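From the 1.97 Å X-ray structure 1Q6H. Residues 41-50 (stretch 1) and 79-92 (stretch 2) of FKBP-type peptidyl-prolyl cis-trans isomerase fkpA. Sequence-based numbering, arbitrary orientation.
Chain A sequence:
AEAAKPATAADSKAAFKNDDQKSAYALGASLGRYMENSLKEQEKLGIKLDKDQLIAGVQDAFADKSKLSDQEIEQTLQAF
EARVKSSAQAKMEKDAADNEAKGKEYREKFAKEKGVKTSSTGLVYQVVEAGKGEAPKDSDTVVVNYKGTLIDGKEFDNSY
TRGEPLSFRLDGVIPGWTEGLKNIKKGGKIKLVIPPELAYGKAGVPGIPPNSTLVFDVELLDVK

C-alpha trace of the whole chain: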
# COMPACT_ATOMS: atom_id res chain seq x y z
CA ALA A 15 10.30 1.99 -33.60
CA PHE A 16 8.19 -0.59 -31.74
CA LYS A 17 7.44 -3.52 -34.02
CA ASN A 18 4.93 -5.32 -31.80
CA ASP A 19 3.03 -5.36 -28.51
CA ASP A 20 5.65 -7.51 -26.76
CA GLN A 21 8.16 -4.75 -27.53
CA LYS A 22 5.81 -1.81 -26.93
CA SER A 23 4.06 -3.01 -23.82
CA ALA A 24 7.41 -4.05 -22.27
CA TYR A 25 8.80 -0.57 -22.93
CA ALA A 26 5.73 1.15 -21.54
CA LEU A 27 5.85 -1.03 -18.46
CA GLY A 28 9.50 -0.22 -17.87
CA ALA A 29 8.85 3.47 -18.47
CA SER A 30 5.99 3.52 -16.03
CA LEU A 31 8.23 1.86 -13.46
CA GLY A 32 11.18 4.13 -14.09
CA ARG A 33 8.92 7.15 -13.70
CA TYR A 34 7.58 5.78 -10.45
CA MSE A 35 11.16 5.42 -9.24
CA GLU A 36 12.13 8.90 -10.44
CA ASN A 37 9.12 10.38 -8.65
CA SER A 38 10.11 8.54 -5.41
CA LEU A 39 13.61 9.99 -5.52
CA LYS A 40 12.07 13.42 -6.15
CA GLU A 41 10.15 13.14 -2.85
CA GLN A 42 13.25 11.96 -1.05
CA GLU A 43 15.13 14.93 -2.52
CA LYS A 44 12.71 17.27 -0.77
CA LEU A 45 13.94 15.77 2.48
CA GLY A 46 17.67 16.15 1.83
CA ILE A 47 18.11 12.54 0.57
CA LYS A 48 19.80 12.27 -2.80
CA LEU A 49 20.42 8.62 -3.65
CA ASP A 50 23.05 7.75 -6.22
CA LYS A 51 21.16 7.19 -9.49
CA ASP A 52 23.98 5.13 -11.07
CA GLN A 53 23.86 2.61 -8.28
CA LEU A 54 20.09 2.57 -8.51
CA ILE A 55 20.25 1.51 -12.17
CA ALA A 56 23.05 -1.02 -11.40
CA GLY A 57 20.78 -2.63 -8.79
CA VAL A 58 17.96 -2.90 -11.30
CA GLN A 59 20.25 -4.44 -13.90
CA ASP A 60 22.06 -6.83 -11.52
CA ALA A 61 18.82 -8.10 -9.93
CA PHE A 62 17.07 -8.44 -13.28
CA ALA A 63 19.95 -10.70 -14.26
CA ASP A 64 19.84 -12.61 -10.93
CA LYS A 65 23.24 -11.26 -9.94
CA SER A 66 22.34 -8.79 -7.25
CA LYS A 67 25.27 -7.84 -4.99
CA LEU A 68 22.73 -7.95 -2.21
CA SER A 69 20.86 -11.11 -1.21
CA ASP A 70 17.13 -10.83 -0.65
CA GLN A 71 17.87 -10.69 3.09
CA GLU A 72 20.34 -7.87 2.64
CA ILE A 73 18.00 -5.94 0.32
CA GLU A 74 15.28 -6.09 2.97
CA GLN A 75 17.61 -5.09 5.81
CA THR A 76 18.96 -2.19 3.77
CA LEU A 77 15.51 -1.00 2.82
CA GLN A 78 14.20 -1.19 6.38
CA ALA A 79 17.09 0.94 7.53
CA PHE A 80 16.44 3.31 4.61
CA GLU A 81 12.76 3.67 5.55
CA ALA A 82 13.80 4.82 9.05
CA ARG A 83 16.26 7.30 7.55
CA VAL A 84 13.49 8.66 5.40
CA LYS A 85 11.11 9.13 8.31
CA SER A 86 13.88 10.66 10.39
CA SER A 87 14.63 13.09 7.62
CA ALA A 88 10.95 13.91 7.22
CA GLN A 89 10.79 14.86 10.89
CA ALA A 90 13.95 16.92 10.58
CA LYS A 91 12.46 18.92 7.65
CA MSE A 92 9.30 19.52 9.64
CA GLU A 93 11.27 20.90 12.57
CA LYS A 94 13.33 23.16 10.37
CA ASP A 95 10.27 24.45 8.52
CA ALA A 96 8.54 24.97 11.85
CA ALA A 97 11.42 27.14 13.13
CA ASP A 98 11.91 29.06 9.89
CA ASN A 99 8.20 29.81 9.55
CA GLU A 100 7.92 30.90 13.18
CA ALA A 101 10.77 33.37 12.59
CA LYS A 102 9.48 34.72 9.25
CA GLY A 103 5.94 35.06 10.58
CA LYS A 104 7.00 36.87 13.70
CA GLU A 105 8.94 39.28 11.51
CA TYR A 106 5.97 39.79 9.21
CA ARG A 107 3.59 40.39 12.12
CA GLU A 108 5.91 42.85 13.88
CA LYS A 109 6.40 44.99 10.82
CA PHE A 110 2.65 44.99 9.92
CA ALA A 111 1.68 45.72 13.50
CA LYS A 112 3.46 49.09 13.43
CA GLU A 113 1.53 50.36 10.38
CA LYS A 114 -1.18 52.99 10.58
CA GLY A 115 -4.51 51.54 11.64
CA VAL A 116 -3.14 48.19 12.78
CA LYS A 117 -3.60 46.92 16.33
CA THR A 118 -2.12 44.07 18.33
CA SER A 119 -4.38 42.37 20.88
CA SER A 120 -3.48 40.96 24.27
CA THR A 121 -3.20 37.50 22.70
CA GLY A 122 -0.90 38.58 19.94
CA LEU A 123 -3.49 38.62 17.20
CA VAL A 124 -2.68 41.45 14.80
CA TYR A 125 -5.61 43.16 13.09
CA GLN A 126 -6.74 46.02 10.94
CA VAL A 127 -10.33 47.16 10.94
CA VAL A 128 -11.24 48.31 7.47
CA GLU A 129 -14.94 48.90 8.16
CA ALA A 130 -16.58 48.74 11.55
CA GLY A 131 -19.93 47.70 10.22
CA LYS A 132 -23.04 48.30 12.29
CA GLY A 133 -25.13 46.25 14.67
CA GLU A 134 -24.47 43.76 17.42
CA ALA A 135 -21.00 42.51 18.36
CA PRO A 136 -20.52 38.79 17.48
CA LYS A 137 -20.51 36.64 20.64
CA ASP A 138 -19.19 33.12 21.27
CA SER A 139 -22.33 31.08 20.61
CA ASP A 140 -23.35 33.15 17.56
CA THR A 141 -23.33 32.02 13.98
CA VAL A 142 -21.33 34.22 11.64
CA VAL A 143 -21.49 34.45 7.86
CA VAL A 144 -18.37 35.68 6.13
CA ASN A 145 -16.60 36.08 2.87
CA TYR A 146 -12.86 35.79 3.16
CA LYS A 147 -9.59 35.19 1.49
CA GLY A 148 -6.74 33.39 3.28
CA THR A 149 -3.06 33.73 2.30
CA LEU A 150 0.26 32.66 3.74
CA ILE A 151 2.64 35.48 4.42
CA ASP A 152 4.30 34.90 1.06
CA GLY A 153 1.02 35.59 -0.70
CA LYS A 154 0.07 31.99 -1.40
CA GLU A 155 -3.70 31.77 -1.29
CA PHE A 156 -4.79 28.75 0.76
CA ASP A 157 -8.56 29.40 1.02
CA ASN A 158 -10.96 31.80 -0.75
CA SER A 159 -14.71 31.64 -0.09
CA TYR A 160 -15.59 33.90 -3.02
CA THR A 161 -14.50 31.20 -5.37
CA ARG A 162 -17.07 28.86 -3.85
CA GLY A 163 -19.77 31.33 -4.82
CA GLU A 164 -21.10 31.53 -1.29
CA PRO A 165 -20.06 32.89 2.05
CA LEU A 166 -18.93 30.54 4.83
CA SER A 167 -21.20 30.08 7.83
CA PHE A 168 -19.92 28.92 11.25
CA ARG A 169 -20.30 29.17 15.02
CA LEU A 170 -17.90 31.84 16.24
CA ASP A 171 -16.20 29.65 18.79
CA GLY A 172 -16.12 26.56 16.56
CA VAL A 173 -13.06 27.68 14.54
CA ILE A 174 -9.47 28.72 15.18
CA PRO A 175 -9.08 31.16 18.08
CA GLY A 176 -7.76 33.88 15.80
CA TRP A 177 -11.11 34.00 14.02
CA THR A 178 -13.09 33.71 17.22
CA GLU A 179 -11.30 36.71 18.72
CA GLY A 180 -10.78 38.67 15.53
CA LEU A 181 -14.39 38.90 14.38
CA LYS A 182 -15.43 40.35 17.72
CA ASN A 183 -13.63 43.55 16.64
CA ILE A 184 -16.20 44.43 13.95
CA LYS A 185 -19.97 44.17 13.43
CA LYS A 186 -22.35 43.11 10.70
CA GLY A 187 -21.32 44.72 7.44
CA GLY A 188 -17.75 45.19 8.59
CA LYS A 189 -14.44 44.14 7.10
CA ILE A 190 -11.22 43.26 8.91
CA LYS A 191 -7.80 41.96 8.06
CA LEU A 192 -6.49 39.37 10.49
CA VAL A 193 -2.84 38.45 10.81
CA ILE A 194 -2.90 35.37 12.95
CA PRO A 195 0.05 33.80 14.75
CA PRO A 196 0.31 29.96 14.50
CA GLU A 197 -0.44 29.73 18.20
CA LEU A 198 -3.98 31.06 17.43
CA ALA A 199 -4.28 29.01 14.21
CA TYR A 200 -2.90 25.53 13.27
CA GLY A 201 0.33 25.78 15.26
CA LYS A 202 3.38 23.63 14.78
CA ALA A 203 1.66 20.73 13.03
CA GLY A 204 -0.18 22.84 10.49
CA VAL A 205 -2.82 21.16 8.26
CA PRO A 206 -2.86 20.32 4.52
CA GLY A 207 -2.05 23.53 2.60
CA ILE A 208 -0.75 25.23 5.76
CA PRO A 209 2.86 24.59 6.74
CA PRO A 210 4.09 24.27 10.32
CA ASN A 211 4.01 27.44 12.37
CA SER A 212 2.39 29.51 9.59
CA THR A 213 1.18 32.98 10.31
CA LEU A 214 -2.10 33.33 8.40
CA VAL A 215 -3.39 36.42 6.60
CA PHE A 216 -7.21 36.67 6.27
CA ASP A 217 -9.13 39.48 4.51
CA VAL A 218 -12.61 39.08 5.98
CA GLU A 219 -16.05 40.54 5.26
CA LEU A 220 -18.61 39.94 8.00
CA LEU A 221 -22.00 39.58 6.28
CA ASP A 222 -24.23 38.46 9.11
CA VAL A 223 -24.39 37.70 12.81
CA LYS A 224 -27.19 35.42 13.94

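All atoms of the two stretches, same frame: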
# COMPACT_ATOMS: atom_id res chain seq x y z
N GLU A 41 10.70 12.88 -4.20
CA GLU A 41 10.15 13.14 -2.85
C GLU A 41 11.23 13.07 -1.78
O GLU A 41 11.26 13.85 -0.83
CB GLU A 41 9.06 12.12 -2.51
CG GLU A 41 7.81 12.23 -3.36
CD GLU A 41 7.20 13.61 -3.32
OE1 GLU A 41 6.93 14.10 -2.21
OE2 GLU A 41 7.03 14.20 -4.41
N GLN A 42 12.15 12.14 -1.97
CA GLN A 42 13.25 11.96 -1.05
C GLN A 42 14.12 13.21 -1.11
O GLN A 42 14.62 13.69 -0.08
CB GLN A 42 14.09 10.73 -1.45
CG GLN A 42 13.42 9.33 -1.24
CD GLN A 42 14.13 8.22 -2.00
OE1 GLN A 42 15.19 8.45 -2.58
NE2 GLN A 42 13.55 7.00 -2.01
N GLU A 43 14.32 13.73 -2.31
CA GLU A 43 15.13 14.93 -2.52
C GLU A 43 14.61 16.07 -1.67
O GLU A 43 15.39 16.83 -1.10
CB GLU A 43 15.17 15.30 -4.01
CG GLU A 43 16.09 16.45 -4.40
CD GLU A 43 15.92 16.91 -5.85
OE1 GLU A 43 15.06 16.33 -6.59
OE2 GLU A 43 16.64 17.86 -6.28
N LYS A 44 13.29 16.18 -1.54
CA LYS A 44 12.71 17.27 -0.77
C LYS A 44 13.06 17.15 0.70
O LYS A 44 12.88 18.11 1.47
CB LYS A 44 11.19 17.29 -0.93
CG LYS A 44 10.70 17.68 -2.31
CD LYS A 44 9.24 17.24 -2.52
CE LYS A 44 8.56 18.01 -3.65
NZ LYS A 44 7.12 17.62 -3.80
N LEU A 45 13.56 15.99 1.10
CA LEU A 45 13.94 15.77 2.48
C LEU A 45 15.45 15.78 2.69
O LEU A 45 15.92 15.43 3.77
CB LEU A 45 13.35 14.45 2.96
CG LEU A 45 11.87 14.25 2.67
CD1 LEU A 45 11.39 12.82 3.00
CD2 LEU A 45 11.06 15.30 3.42
N GLY A 46 16.22 16.19 1.70
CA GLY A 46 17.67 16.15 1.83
C GLY A 46 18.34 14.83 1.44
O GLY A 46 19.58 14.72 1.57
N ILE A 47 17.57 13.84 0.97
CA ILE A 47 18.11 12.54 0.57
C ILE A 47 18.27 12.40 -0.95
O ILE A 47 17.30 12.36 -1.70
CB ILE A 47 17.20 11.41 1.09
CG1 ILE A 47 17.16 11.41 2.62
CG2 ILE A 47 17.71 10.06 0.58
CD1 ILE A 47 16.01 10.65 3.25
N LYS A 48 19.51 12.31 -1.39
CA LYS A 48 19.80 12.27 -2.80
C LYS A 48 20.58 10.99 -3.07
O LYS A 48 21.80 10.95 -2.95
CB LYS A 48 20.61 13.52 -3.22
CG LYS A 48 19.79 14.81 -3.24
CD LYS A 48 20.62 16.06 -3.65
CE LYS A 48 19.73 17.11 -4.25
NZ LYS A 48 20.38 18.43 -4.42
N LEU A 49 19.83 9.92 -3.35
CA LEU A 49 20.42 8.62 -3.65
C LEU A 49 21.24 8.68 -4.93
O LEU A 49 21.01 9.52 -5.78
CB LEU A 49 19.31 7.58 -3.81
CG LEU A 49 18.51 7.23 -2.56
CD1 LEU A 49 17.55 6.10 -2.86
CD2 LEU A 49 19.40 6.83 -1.41
N ASP A 50 22.19 7.78 -5.06
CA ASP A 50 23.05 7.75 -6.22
C ASP A 50 22.33 7.02 -7.37
O ASP A 50 22.09 5.81 -7.29
CB ASP A 50 24.32 7.01 -5.83
CG ASP A 50 25.31 6.93 -6.96
OD1 ASP A 50 24.90 6.69 -8.10
OD2 ASP A 50 26.52 7.09 -6.79
N ALA A 79 16.28 -0.11 6.96
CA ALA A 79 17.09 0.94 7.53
C ALA A 79 16.81 2.24 6.76
O ALA A 79 16.63 3.30 7.37
CB ALA A 79 18.58 0.56 7.51
N PHE A 80 16.72 2.15 5.43
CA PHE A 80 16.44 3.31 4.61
C PHE A 80 15.08 3.93 4.96
O PHE A 80 14.97 5.15 5.03
CB PHE A 80 16.50 2.99 3.10
CG PHE A 80 16.38 4.19 2.23
CD1 PHE A 80 17.37 5.16 2.23
CD2 PHE A 80 15.26 4.38 1.43
CE1 PHE A 80 17.26 6.29 1.47
CE2 PHE A 80 15.14 5.51 0.66
CZ PHE A 80 16.14 6.47 0.67
N GLU A 81 14.06 3.11 5.18
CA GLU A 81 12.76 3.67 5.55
C GLU A 81 12.84 4.52 6.83
O GLU A 81 12.24 5.58 6.92
CB GLU A 81 11.71 2.57 5.71
CG GLU A 81 11.34 1.88 4.41
CD GLU A 81 10.64 0.54 4.64
OE1 GLU A 81 9.81 0.48 5.59
OE2 GLU A 81 10.92 -0.43 3.88
N ALA A 82 13.62 4.07 7.80
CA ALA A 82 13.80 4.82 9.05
C ALA A 82 14.57 6.12 8.80
O ALA A 82 14.29 7.16 9.41
CB ALA A 82 14.52 3.95 10.06
N ARG A 83 15.53 6.08 7.89
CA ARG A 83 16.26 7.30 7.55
C ARG A 83 15.29 8.30 6.96
O ARG A 83 15.28 9.51 7.32
CB ARG A 83 17.34 7.00 6.53
CG ARG A 83 18.06 8.20 6.00
CD ARG A 83 19.14 7.85 5.01
NE ARG A 83 19.74 9.03 4.43
CZ ARG A 83 20.50 9.04 3.35
NH1 ARG A 83 20.75 7.92 2.69
NH2 ARG A 83 20.99 10.18 2.90
N VAL A 84 14.45 7.80 6.07
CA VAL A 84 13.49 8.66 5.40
C VAL A 84 12.57 9.34 6.40
O VAL A 84 12.36 10.55 6.34
CB VAL A 84 12.68 7.91 4.34
CG1 VAL A 84 11.51 8.77 3.88
CG2 VAL A 84 13.54 7.56 3.16
N LYS A 85 12.02 8.58 7.32
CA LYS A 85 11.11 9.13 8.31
C LYS A 85 11.82 10.09 9.24
O LYS A 85 11.22 11.04 9.75
CB LYS A 85 10.51 8.02 9.14
CG LYS A 85 9.46 7.20 8.41
CD LYS A 85 8.96 6.07 9.27
CE LYS A 85 7.86 5.30 8.57
NZ LYS A 85 7.99 3.85 8.84
N SER A 86 13.09 9.81 9.51
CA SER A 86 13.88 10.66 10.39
C SER A 86 14.10 11.98 9.68
O SER A 86 14.00 13.06 10.27
CB SER A 86 15.22 9.98 10.73
OG SER A 86 16.07 10.86 11.47
N SER A 87 14.42 11.89 8.41
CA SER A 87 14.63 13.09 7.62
C SER A 87 13.34 13.91 7.45
O SER A 87 13.38 15.14 7.42
CB SER A 87 15.23 12.72 6.25
OG SER A 87 16.51 12.14 6.40
N ALA A 88 12.20 13.23 7.34
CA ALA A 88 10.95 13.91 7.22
C ALA A 88 10.73 14.74 8.47
O ALA A 88 10.34 15.91 8.38
CB ALA A 88 9.83 12.93 7.06
N GLN A 89 11.01 14.15 9.62
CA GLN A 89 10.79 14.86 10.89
C GLN A 89 11.75 16.03 11.00
O GLN A 89 11.37 17.11 11.42
CB GLN A 89 10.89 13.93 12.09
CG GLN A 89 10.67 14.62 13.45
CD GLN A 89 9.37 15.40 13.53
OE1 GLN A 89 8.38 15.05 12.88
NE2 GLN A 89 9.36 16.46 14.35
N ALA A 90 12.99 15.83 10.59
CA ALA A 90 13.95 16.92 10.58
C ALA A 90 13.45 18.11 9.74
O ALA A 90 13.54 19.25 10.19
CB ALA A 90 15.26 16.47 10.07
N LYS A 91 12.94 17.84 8.53
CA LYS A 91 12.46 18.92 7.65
C LYS A 91 11.31 19.66 8.31
O LYS A 91 11.21 20.87 8.21
CB LYS A 91 11.99 18.37 6.30
CG LYS A 91 11.25 19.39 5.40
CD LYS A 91 10.85 18.73 4.07
CE LYS A 91 9.81 19.53 3.28
NZ LYS A 91 9.93 20.98 3.49
N MSE A 92 10.42 18.91 8.94
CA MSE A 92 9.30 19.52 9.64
C MSE A 92 9.81 20.50 10.67
O MSE A 92 9.36 21.66 10.69
CB MSE A 92 8.46 18.45 10.31
CG MSE A 92 7.71 17.67 9.30
SE MSE A 92 5.84 18.08 9.41
CE MSE A 92 5.40 16.58 10.46
O HOH W 1 15.54 16.58 6.31
O HOH W 2 18.09 14.08 5.09
O HOH W 3 20.54 12.92 3.50

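A chain that leaves a helix must satisfy its own backbone while finding a surface to pack on, and residues 41-50 of FkpA illustrate how apolar side chains and bound water can divide that work. The partner is the continuous helix of residues 79-92, and no direct hydrogen bond joins the two stretches.

The segment opens inside a helix that begins earlier in the chain; Glu-41 lies out of reach of the partner and instead forms a salt bridge within its own stretch, its OE2 lying 3.5 Å from Lys-44 NZ, with a weak hydrogen bond. Gln-42 is the first to make contact. Its CA-to-CB bond points sideways, but the end of the side chain comes nearer, and NE2 reaches the edge of the Phe-80 ring, 3.4 Å from CE2. Its carbonyl also anchors the turn that follows: Gln-42 O accepts from Leu-45 N at 2.8 Å and from Ile-47 N at 3.1 Å.

A type I turn from Glu-43 to Gly-46 then redirects the chain. At Lys-44 the contact is made by the backbone, O lying 3.4 Å from Lys-91 CD, while the lysine's own amine leads away. Leu-45, the most extensively covered residue of its stretch, packs CD1 against Val-84 CG1 at 4.1 Å and CD2 against the aliphatic part of Lys-91, 3.5 Å from CD. Its carbonyl is served by two waters: one bridges Leu-45 O and Ser-87 O, donating to each at 2.8 Å, and the other donates to Leu-45 O at 2.9 Å and lies 2.8 Å from Ser-87 OG. Gly-46 has a phi of 87°, where a CB would be jammed against the preceding carbonyl O. A third water links its own carbonyl to the partner helix, donating to Gly-46 O and accepting from Arg-83 NH2, both at 2.8 Å.

The CA-to-CB bond of Ile-47 points toward the helix, and the side chain touches several of its residues. CD1 lies 4.0 Å from Val-84 CG2 and 3.5 Å from Ser-87 OG; CG2 meets the edge of the Phe-80 ring, 3.9 Å from CE1, and also lies over one face of the Arg-83 guanidinium. The CA-to-CB bond of Lys-48 points away; that of Leu-49 points sideways, but the end of the side chain comes nearer, its CD2 3.6 Å from Phe-80 CE1. Asp-50 lies beyond the interface and caps the helix that follows. The principle is plain: the apolar side chains provide close packing, while water connects backbone carbonyls that the partner helix does not bind directly.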